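Local coordinates for protein periplasmic beta-glucosidase (Pseudomonas aeruginosa, PDB 6R5T) that probably hydrolyses terminal, non-reducing beta-D-glucosyl residues of beta-glucosides in the periplasm, releasing beta-D-glucose, as a family 3 glycoside hydrolase, at residues 629-641 with 688-700. The protein carries 1 engineered substitution. Numbering follows the deposited sequence.
Sequences ERLARGATLEARV and EIVFRLGEADLKF
Leu693 and Leu637 face each other as a hydrogen-bonded pair where strands 636-641 and 688-694 run antiparallel in the fibronectin type III-like beta-sandwich, in the three-stranded sheet that strand 619-626 completes. Leu637 N reaches Leu693 O at 2.7 Å, and their side chains lie side by side, CD2 of Leu637 4.0 Å from CD1 of Leu693. The next such pairs, Ala639 with Phe691 and Val641 with Ile689, put their side chains on the same face; Ala639 and Phe691 meet Leu657, and Ile689 meets Val655, of strand 651-660 in the opposing sheet. Val641 lies alongside Ile689, its CG1 4.1 Å from Ile689 CB; chi1 of 70° sets that methyl between the backbone N and the carbonyl carbon. The other face is mostly polar: the extended Arg640 lays its guanidinium over Val690 CG2, Glu638 OE1 accepts Arg640 NH2 at 2.8 Å in the guanidinium plane, and Glu688 OE1 completes a second salt bridge with Arg640 NH1, its hydrogen bond weak because bent. Beyond Gly694, a water links Ala635 O to Glu695 N. With chi1 at -168° and an extended chain, Glu695 reaches across to Arg633 of the type II turn 632-635. There NH1 of Arg633 meets OE2 of Glu695 at 2.7 Å, in the guanidinium plane but 54° out of the carboxylate plane.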
ATOM      1  N   GLU A 629     -36.691  -8.897 -14.687  1.00 24.65           N
ATOM      2  CA  GLU A 629     -36.440  -8.248 -13.389  1.00 27.33           C
ATOM      3  C   GLU A 629     -36.014  -9.296 -12.373  1.00 25.30           C
ATOM      4  O   GLU A 629     -35.539  -8.884 -11.327  1.00 21.89           O
ATOM      5  CB  GLU A 629     -37.694  -7.502 -12.950  1.00 37.94           C
ATOM      6  CG  GLU A 629     -37.910  -6.218 -13.743  1.00 48.46           C
ATOM      7  CD  GLU A 629     -38.927  -5.240 -13.170  1.00 56.78           C
ATOM      8  OE1 GLU A 629     -39.028  -5.127 -11.912  1.00 62.74           O
ATOM      9  OE2 GLU A 629     -39.610  -4.569 -13.983  1.00 64.73           O
ATOM     10  N   ARG A 630     -36.206 -10.581 -12.684  1.00 24.88           N
ATOM     11  CA  ARG A 630     -35.945 -11.687 -11.753  1.00 23.75           C
ATOM     12  C   ARG A 630     -35.151 -12.740 -12.493  1.00 25.29           C
ATOM     13  O   ARG A 630     -35.384 -12.928 -13.703  1.00 28.96           O
ATOM     14  CB  ARG A 630     -37.279 -12.215 -11.236  1.00 29.47           C
ATOM     15  CG  ARG A 630     -37.969 -11.233 -10.314  1.00 35.26           C
ATOM     16  CD  ARG A 630     -39.447 -11.563 -10.189  1.00 45.54           C
ATOM     17  NE  ARG A 630     -39.670 -12.061  -8.850  1.00 55.57           N
ATOM     18  CZ  ARG A 630     -40.600 -12.937  -8.494  1.00 67.56           C
ATOM     19  NH1 ARG A 630     -40.664 -13.320  -7.227  1.00 74.43           N
ATOM     20  NH2 ARG A 630     -41.445 -13.442  -9.384  1.00 67.54           N
ATOM     21  N   LEU A 631     -34.179 -13.332 -11.821  1.00 22.66           N
ATOM     22  CA  LEU A 631     -33.342 -14.405 -12.387  1.00 21.96           C
ATOM     23  C   LEU A 631     -33.453 -15.633 -11.493  1.00 21.11           C
ATOM     24  O   LEU A 631     -33.091 -15.600 -10.313  1.00 18.89           O
ATOM     25  CB  LEU A 631     -31.890 -13.945 -12.516  1.00 21.53           C
ATOM     26  CG  LEU A 631     -30.939 -14.950 -13.155  1.00 22.91           C
ATOM     27  CD1 LEU A 631     -31.361 -15.251 -14.575  1.00 24.68           C
ATOM     28  CD2 LEU A 631     -29.481 -14.463 -13.108  1.00 23.63           C
ATOM     29  N   ALA A 632     -33.984 -16.712 -12.047  1.00 24.16           N
ATOM     30  CA  ALA A 632     -33.967 -18.007 -11.349  1.00 25.67           C
ATOM     31  C   ALA A 632     -32.568 -18.627 -11.407  1.00 22.77           C
ATOM     32  O   ALA A 632     -31.817 -18.478 -12.404  1.00 22.65           O
ATOM     33  CB  ALA A 632     -35.016 -18.903 -11.971  1.00 29.28           C
ATOM     34  N   ARG A 633     -32.226 -19.393 -10.383  1.00 22.65           N
ATOM     35  CA  ARG A 633     -31.007 -20.241 -10.399  1.00 24.80           C
ATOM     36  C   ARG A 633     -31.082 -21.208 -11.589  1.00 25.17           C
ATOM     37  O   ARG A 633     -32.152 -21.780 -11.807  1.00 26.56           O
ATOM     38  CB  ARG A 633     -30.876 -21.070  -9.127  1.00 30.27           C
ATOM     39  CG  ARG A 633     -30.997 -20.284  -7.831  1.00 34.85           C
ATOM     40  CD  ARG A 633     -29.635 -19.866  -7.346  1.00 36.02           C
ATOM     41  NE  ARG A 633     -29.754 -19.089  -6.112  1.00 37.60           N
ATOM     42  CZ  ARG A 633     -28.728 -18.597  -5.432  1.00 37.87           C
ATOM     43  NH1 ARG A 633     -27.495 -18.826  -5.855  1.00 34.29           N
ATOM     44  NH2 ARG A 633     -28.939 -17.857  -4.354  1.00 39.81           N
ATOM     45  N   GLY A 634     -29.972 -21.377 -12.287  1.00 26.28           N
ATOM     46  CA  GLY A 634     -29.858 -22.193 -13.501  1.00 26.54           C
ATOM     47  C   GLY A 634     -30.169 -21.413 -14.761  1.00 24.61           C
ATOM     48  O   GLY A 634     -29.780 -21.900 -15.820  1.00 25.99           O
ATOM     49  N   ALA A 635     -30.746 -20.207 -14.684  1.00 21.94           N
ATOM     50  CA  ALA A 635     -31.133 -19.433 -15.881  1.00 21.80           C
ATOM     51  C   ALA A 635     -30.049 -18.393 -16.195  1.00 24.31           C
ATOM     52  O   ALA A 635     -29.195 -18.122 -15.349  1.00 23.43           O
ATOM     53  CB  ALA A 635     -32.470 -18.787 -15.679  1.00 21.95           C
ATOM     54  N   THR A 636     -30.147 -17.855 -17.395  1.00 25.04           N
ATOM     55  CA  THR A 636     -29.324 -16.746 -17.934  1.00 26.82           C
ATOM     56  C   THR A 636     -30.243 -15.558 -18.126  1.00 26.66           C
ATOM     57  O   THR A 636     -31.451 -15.705 -18.432  1.00 27.65           O
ATOM     58  CB  THR A 636     -28.626 -17.176 -19.229  1.00 31.08           C
ATOM     59  OG1 THR A 636     -27.641 -18.120 -18.811  1.00 35.78           O
ATOM     60  CG2 THR A 636     -27.898 -16.079 -19.961  1.00 40.23           C
ATOM     61  N   LEU A 637     -29.652 -14.391 -17.931  1.00 24.82           N
ATOM     62  CA  LEU A 637     -30.256 -13.069 -18.135  1.00 26.87           C
ATOM     63  C   LEU A 637     -29.547 -12.465 -19.350  1.00 21.93           C
ATOM     64  O   LEU A 637     -28.320 -12.733 -19.526  1.00 22.56           O
ATOM     65  CB  LEU A 637     -29.958 -12.274 -16.851  1.00 29.40           C
ATOM     66  CG  LEU A 637     -30.613 -10.909 -16.743  1.00 32.28           C
ATOM     67  CD1 LEU A 637     -31.758 -10.968 -15.756  1.00 34.30           C
ATOM     68  CD2 LEU A 637     -29.611  -9.850 -16.324  1.00 37.66           C
ATOM     69  N   GLU A 638     -30.274 -11.680 -20.138  1.00 21.84           N
ATOM     70  CA  GLU A 638     -29.658 -10.822 -21.192  1.00 21.46           C
ATOM     71  C   GLU A 638     -29.751  -9.345 -20.791  1.00 19.81           C
ATOM     72  O   GLU A 638     -30.815  -8.878 -20.352  1.00 20.26           O
ATOM     73  CB  GLU A 638     -30.314 -11.089 -22.547  1.00 25.69           C
ATOM     74  CG  GLU A 638     -30.060 -12.493 -23.069  1.00 30.20           C
ATOM     75  CD  GLU A 638     -30.770 -12.785 -24.381  1.00 36.31           C
ATOM     76  OE1 GLU A 638     -31.650 -11.977 -24.776  1.00 40.86           O
ATOM     77  OE2 GLU A 638     -30.410 -13.797 -25.019  1.00 47.77           O
ATOM     78  N   ALA A 639     -28.674  -8.607 -21.068  1.00 17.67           N
ATOM     79  CA  ALA A 639     -28.587  -7.143 -20.951  1.00 18.88           C
ATOM     80  C   ALA A 639     -28.361  -6.631 -22.359  1.00 19.41           C
ATOM     81  O   ALA A 639     -27.354  -7.045 -23.001  1.00 19.14           O
ATOM     82  CB  ALA A 639     -27.473  -6.782 -20.020  1.00 19.04           C
ATOM     83  N   ARG A 640     -29.293  -5.815 -22.840  1.00 21.22           N
ATOM     84  CA  ARG A 640     -29.212  -5.324 -24.220  1.00 21.24           C
ATOM     85  C   ARG A 640     -29.036  -3.824 -24.267  1.00 18.86           C
ATOM     86  O   ARG A 640     -29.719  -3.059 -23.548  1.00 18.52           O
ATOM     87  CB  ARG A 640     -30.467  -5.696 -25.009  1.00 25.97           C
ATOM     88  CG  ARG A 640     -30.557  -7.177 -25.316  1.00 30.62           C
ATOM     89  CD  ARG A 640     -31.740  -7.493 -26.229  1.00 38.61           C
ATOM     90  NE  ARG A 640     -31.853  -8.946 -26.314  1.00 42.76           N
ATOM     91  CZ  ARG A 640     -31.934  -9.651 -27.438  1.00 51.45           C
ATOM     92  NH1 ARG A 640     -32.001  -9.051 -28.617  1.00 52.21           N
ATOM     93  NH2 ARG A 640     -32.001 -10.970 -27.372  1.00 50.15           N
ATOM     94  N   VAL A 641     -28.177  -3.411 -25.191  1.00 18.30           N
ATOM     95  CA  VAL A 641     -27.984  -1.989 -25.480  1.00 19.27           C
ATOM     96  C   VAL A 641     -27.640  -1.867 -26.964  1.00 18.29           C
ATOM     97  O   VAL A 641     -27.003  -2.788 -27.499  1.00 19.63           O
ATOM     98  CB  VAL A 641     -26.904  -1.428 -24.550  1.00 21.66           C
ATOM     99  CG1 VAL A 641     -25.512  -1.964 -24.897  1.00 19.47           C
ATOM    100  CG2 VAL A 641     -26.970   0.052 -24.473  1.00 27.08           C
ATOM    101  N   GLU A 688     -26.760  -3.858 -32.093  1.00 22.38           N
ATOM    102  CA  GLU A 688     -27.396  -4.349 -30.858  1.00 23.24           C
ATOM    103  C   GLU A 688     -26.376  -5.256 -30.186  1.00 24.13           C
ATOM    104  O   GLU A 688     -25.837  -6.186 -30.797  1.00 25.65           O
ATOM    105  CB  GLU A 688     -28.706  -5.128 -31.082  1.00 29.56           C
ATOM    106  CG  GLU A 688     -29.365  -5.380 -29.705  1.00 34.29           C
ATOM    107  CD  GLU A 688     -30.802  -5.850 -29.536  1.00 45.15           C
ATOM    108  OE1 GLU A 688     -31.073  -7.034 -29.775  1.00 47.34           O
ATOM    109  OE2 GLU A 688     -31.629  -5.062 -29.020  1.00 51.59           O
ATOM    110  N   ILE A 689     -26.065  -4.937 -28.948  1.00 21.79           N
ATOM    111  CA  ILE A 689     -25.123  -5.729 -28.138  1.00 22.55           C
ATOM    112  C   ILE A 689     -25.977  -6.461 -27.120  1.00 22.34           C
ATOM    113  O   ILE A 689     -26.873  -5.822 -26.475  1.00 23.62           O
ATOM    114  CB  ILE A 689     -24.066  -4.812 -27.525  1.00 25.73           C
ATOM    115  CG1 ILE A 689     -23.288  -4.136 -28.654  1.00 27.29           C
ATOM    116  CG2 ILE A 689     -23.153  -5.592 -26.616  1.00 27.24           C
ATOM    117  CD1 ILE A 689     -22.570  -2.933 -28.258  1.00 31.59           C
ATOM    118  N   VAL A 690     -25.760  -7.766 -27.048  1.00 21.43           N
ATOM    119  CA  VAL A 690     -26.452  -8.634 -26.080  1.00 20.70           C
ATOM    120  C   VAL A 690     -25.395  -9.252 -25.187  1.00 20.69           C
ATOM    121  O   VAL A 690     -24.512  -9.954 -25.699  1.00 24.46           O
ATOM    122  CB  VAL A 690     -27.254  -9.710 -26.813  1.00 24.97           C
ATOM    123  CG1 VAL A 690     -28.040 -10.532 -25.822  1.00 24.53           C
ATOM    124  CG2 VAL A 690     -28.139  -9.096 -27.879  1.00 25.03           C
ATOM    125  N   PHE A 691     -25.407  -8.901 -23.916  1.00 17.63           N
ATOM    126  CA  PHE A 691     -24.575  -9.553 -22.904  1.00 19.66           C
ATOM    127  C   PHE A 691     -25.421 -10.621 -22.253  1.00 19.75           C
ATOM    128  O   PHE A 691     -26.562 -10.336 -21.886  1.00 24.43           O
ATOM    129  CB  PHE A 691     -24.106  -8.529 -21.878  1.00 17.33           C
ATOM    130  CG  PHE A 691     -23.202  -7.474 -22.430  1.00 15.40           C
ATOM    131  CD1 PHE A 691     -21.876  -7.786 -22.694  1.00 18.72           C
ATOM    132  CD2 PHE A 691     -23.616  -6.185 -22.641  1.00 16.46           C
ATOM    133  CE1 PHE A 691     -21.004  -6.821 -23.161  1.00 17.78           C
ATOM    134  CE2 PHE A 691     -22.735  -5.216 -23.095  1.00 18.62           C
ATOM    135  CZ  PHE A 691     -21.431  -5.538 -23.356  1.00 17.72           C
ATOM    136  N   ARG A 692     -24.782 -11.739 -21.963  1.00 22.70           N
ATOM    137  CA  ARG A 692     -25.379 -12.818 -21.164  1.00 24.97           C
ATOM    138  C   ARG A 692     -24.768 -12.799 -19.762  1.00 20.57           C
ATOM    139  O   ARG A 692     -23.532 -12.608 -19.629  1.00 22.79           O
ATOM    140  CB  ARG A 692     -25.113 -14.163 -21.839  1.00 29.78           C
ATOM    141  CG  ARG A 692     -25.963 -14.398 -23.075  1.00 34.91           C
ATOM    142  CD  ARG A 692     -25.809 -15.812 -23.642  1.00 45.22           C
ATOM    143  NE  ARG A 692     -25.658 -16.836 -22.612  1.00 53.34           N
ATOM    144  CZ  ARG A 692     -25.920 -18.127 -22.763  1.00 65.12           C
ATOM    145  NH1 ARG A 692     -26.371 -18.581 -23.913  1.00 74.47           N
ATOM    146  NH2 ARG A 692     -25.735 -18.975 -21.764  1.00 61.31           N
ATOM    147  N   LEU A 693     -25.634 -12.902 -18.758  1.00 20.53           N
ATOM    148  CA  LEU A 693     -25.226 -13.018 -17.349  1.00 21.67           C
ATOM    149  C   LEU A 693     -25.914 -14.235 -16.733  1.00 21.90           C
ATOM    150  O   LEU A 693     -27.128 -14.411 -16.938  1.00 24.39           O
ATOM    151  CB  LEU A 693     -25.663 -11.760 -16.598  1.00 23.97           C
ATOM    152  CG  LEU A 693     -24.899 -10.487 -16.972  1.00 26.55           C
ATOM    153  CD1 LEU A 693     -25.608  -9.261 -16.384  1.00 27.78           C
ATOM    154  CD2 LEU A 693     -23.460 -10.604 -16.492  1.00 27.35           C
ATOM    155  N   GLY A 694     -25.145 -15.035 -16.016  1.00 24.49           N
ATOM    156  CA  GLY A 694     -25.707 -16.120 -15.200  1.00 26.24           C
ATOM    157  C   GLY A 694     -25.167 -16.070 -13.788  1.00 25.11           C
ATOM    158  O   GLY A 694     -24.400 -15.122 -13.417  1.00 21.76           O
ATOM    159  N   GLU A 695     -25.577 -17.041 -12.986  1.00 23.05           N
ATOM    160  CA  GLU A 695     -25.153 -17.126 -11.572  1.00 22.63           C
ATOM    161  C   GLU A 695     -23.628 -17.095 -11.464  1.00 21.20           C
ATOM    162  O   GLU A 695     -23.135 -16.551 -10.484  1.00 22.50           O
ATOM    163  CB  GLU A 695     -25.764 -18.385 -10.985  1.00 26.98           C
ATOM    164  CG  GLU A 695     -25.663 -18.463  -9.492  1.00 29.87           C
ATOM    165  CD  GLU A 695     -26.160 -19.792  -8.951  1.00 36.45           C
ATOM    166  OE1 GLU A 695     -26.682 -20.593  -9.748  1.00 33.67           O
ATOM    167  OE2 GLU A 695     -25.995 -20.015  -7.744  1.00 34.43           O
ATOM    168  N   ALA A 696     -22.880 -17.668 -12.405  1.00 21.82           N
ATOM    169  CA  ALA A 696     -21.403 -17.742 -12.326  1.00 25.76           C
ATOM    170  C   ALA A 696     -20.810 -16.323 -12.258  1.00 21.92           C
ATOM    171  O   ALA A 696     -19.783 -16.122 -11.584  1.00 22.95           O
ATOM    172  CB  ALA A 696     -20.883 -18.487 -13.530  1.00 27.62           C
ATOM    173  N   ASP A 697     -21.465 -15.372 -12.902  1.00 20.41           N
ATOM    174  CA  ASP A 697     -21.033 -13.946 -12.890  1.00 21.88           C
ATOM    175  C   ASP A 697     -21.294 -13.321 -11.518  1.00 17.95           C
ATOM    176  O   ASP A 697     -20.775 -12.217 -11.234  1.00 19.40           O
ATOM    177  CB  ASP A 697     -21.794 -13.183 -13.954  1.00 22.10           C
ATOM    178  CG  ASP A 697     -21.393 -13.695 -15.310  1.00 29.15           C
ATOM    179  OD1 ASP A 697     -20.161 -13.684 -15.599  1.00 28.64           O
ATOM    180  OD2 ASP A 697     -22.293 -14.170 -16.018  1.00 26.49           O
ATOM    181  N   LEU A 698     -22.116 -13.924 -10.693  1.00 16.95           N
ATOM    182  CA  LEU A 698     -22.627 -13.274  -9.469  1.00 16.49           C
ATOM    183  C   LEU A 698     -21.965 -13.815  -8.200  1.00 16.54           C
ATOM    184  O   LEU A 698     -22.168 -13.268  -7.130  1.00 18.36           O
ATOM    185  CB  LEU A 698     -24.139 -13.503  -9.384  1.00 17.12           C
ATOM    186  CG  LEU A 698     -24.951 -13.256 -10.659  1.00 17.65           C
ATOM    187  CD1 LEU A 698     -26.425 -13.571 -10.409  1.00 19.89           C
ATOM    188  CD2 LEU A 698     -24.771 -11.848 -11.186  1.00 19.50           C
ATOM    189  N   LYS A 699     -21.156 -14.871  -8.290  1.00 18.14           N
ATOM    190  CA  LYS A 699     -20.625 -15.521  -7.086  1.00 18.31           C
ATOM    191  C   LYS A 699     -19.346 -14.820  -6.599  1.00 18.53           C
ATOM    192  O   LYS A 699     -18.648 -14.159  -7.355  1.00 20.79           O
ATOM    193  CB  LYS A 699     -20.246 -16.961  -7.426  1.00 22.60           C
ATOM    194  CG  LYS A 699     -21.412 -17.827  -7.840  1.00 30.50           C
ATOM    195  CD  LYS A 699     -21.223 -19.293  -7.570  1.00 33.95           C
ATOM    196  CE  LYS A 699     -22.548 -20.026  -7.682  1.00 40.27           C
ATOM    197  NZ  LYS A 699     -22.423 -21.473  -7.391  1.00 42.68           N
ATOM    198  N   PHE A 700     -19.081 -14.991  -5.343  1.00 16.31           N
ATOM    199  CA  PHE A 700     -17.888 -14.471  -4.673  1.00 17.43           C
ATOM    200  C   PHE A 700     -17.525 -15.429  -3.551  1.00 18.67           C
ATOM    201  O   PHE A 700     -18.372 -16.210  -3.011  1.00 19.45           O
ATOM    202  CB  PHE A 700     -18.140 -13.063  -4.132  1.00 17.52           C
ATOM    203  CG  PHE A 700     -19.114 -12.998  -2.999  1.00 15.58           C
ATOM    204  CD1 PHE A 700     -20.493 -13.067  -3.216  1.00 17.25           C
ATOM    205  CD2 PHE A 700     -18.667 -12.868  -1.691  1.00 18.49           C
ATOM    206  CE1 PHE A 700     -21.390 -13.036  -2.154  1.00 18.38           C
ATOM    207  CE2 PHE A 700     -19.559 -12.805  -0.641  1.00 18.13           C
ATOM    208  CZ  PHE A 700     -20.925 -12.909  -0.867  1.00 17.51           C
TER
HETATM  209  O   HOH W   1     -26.694 -19.217 -14.323  1.00 38.80           O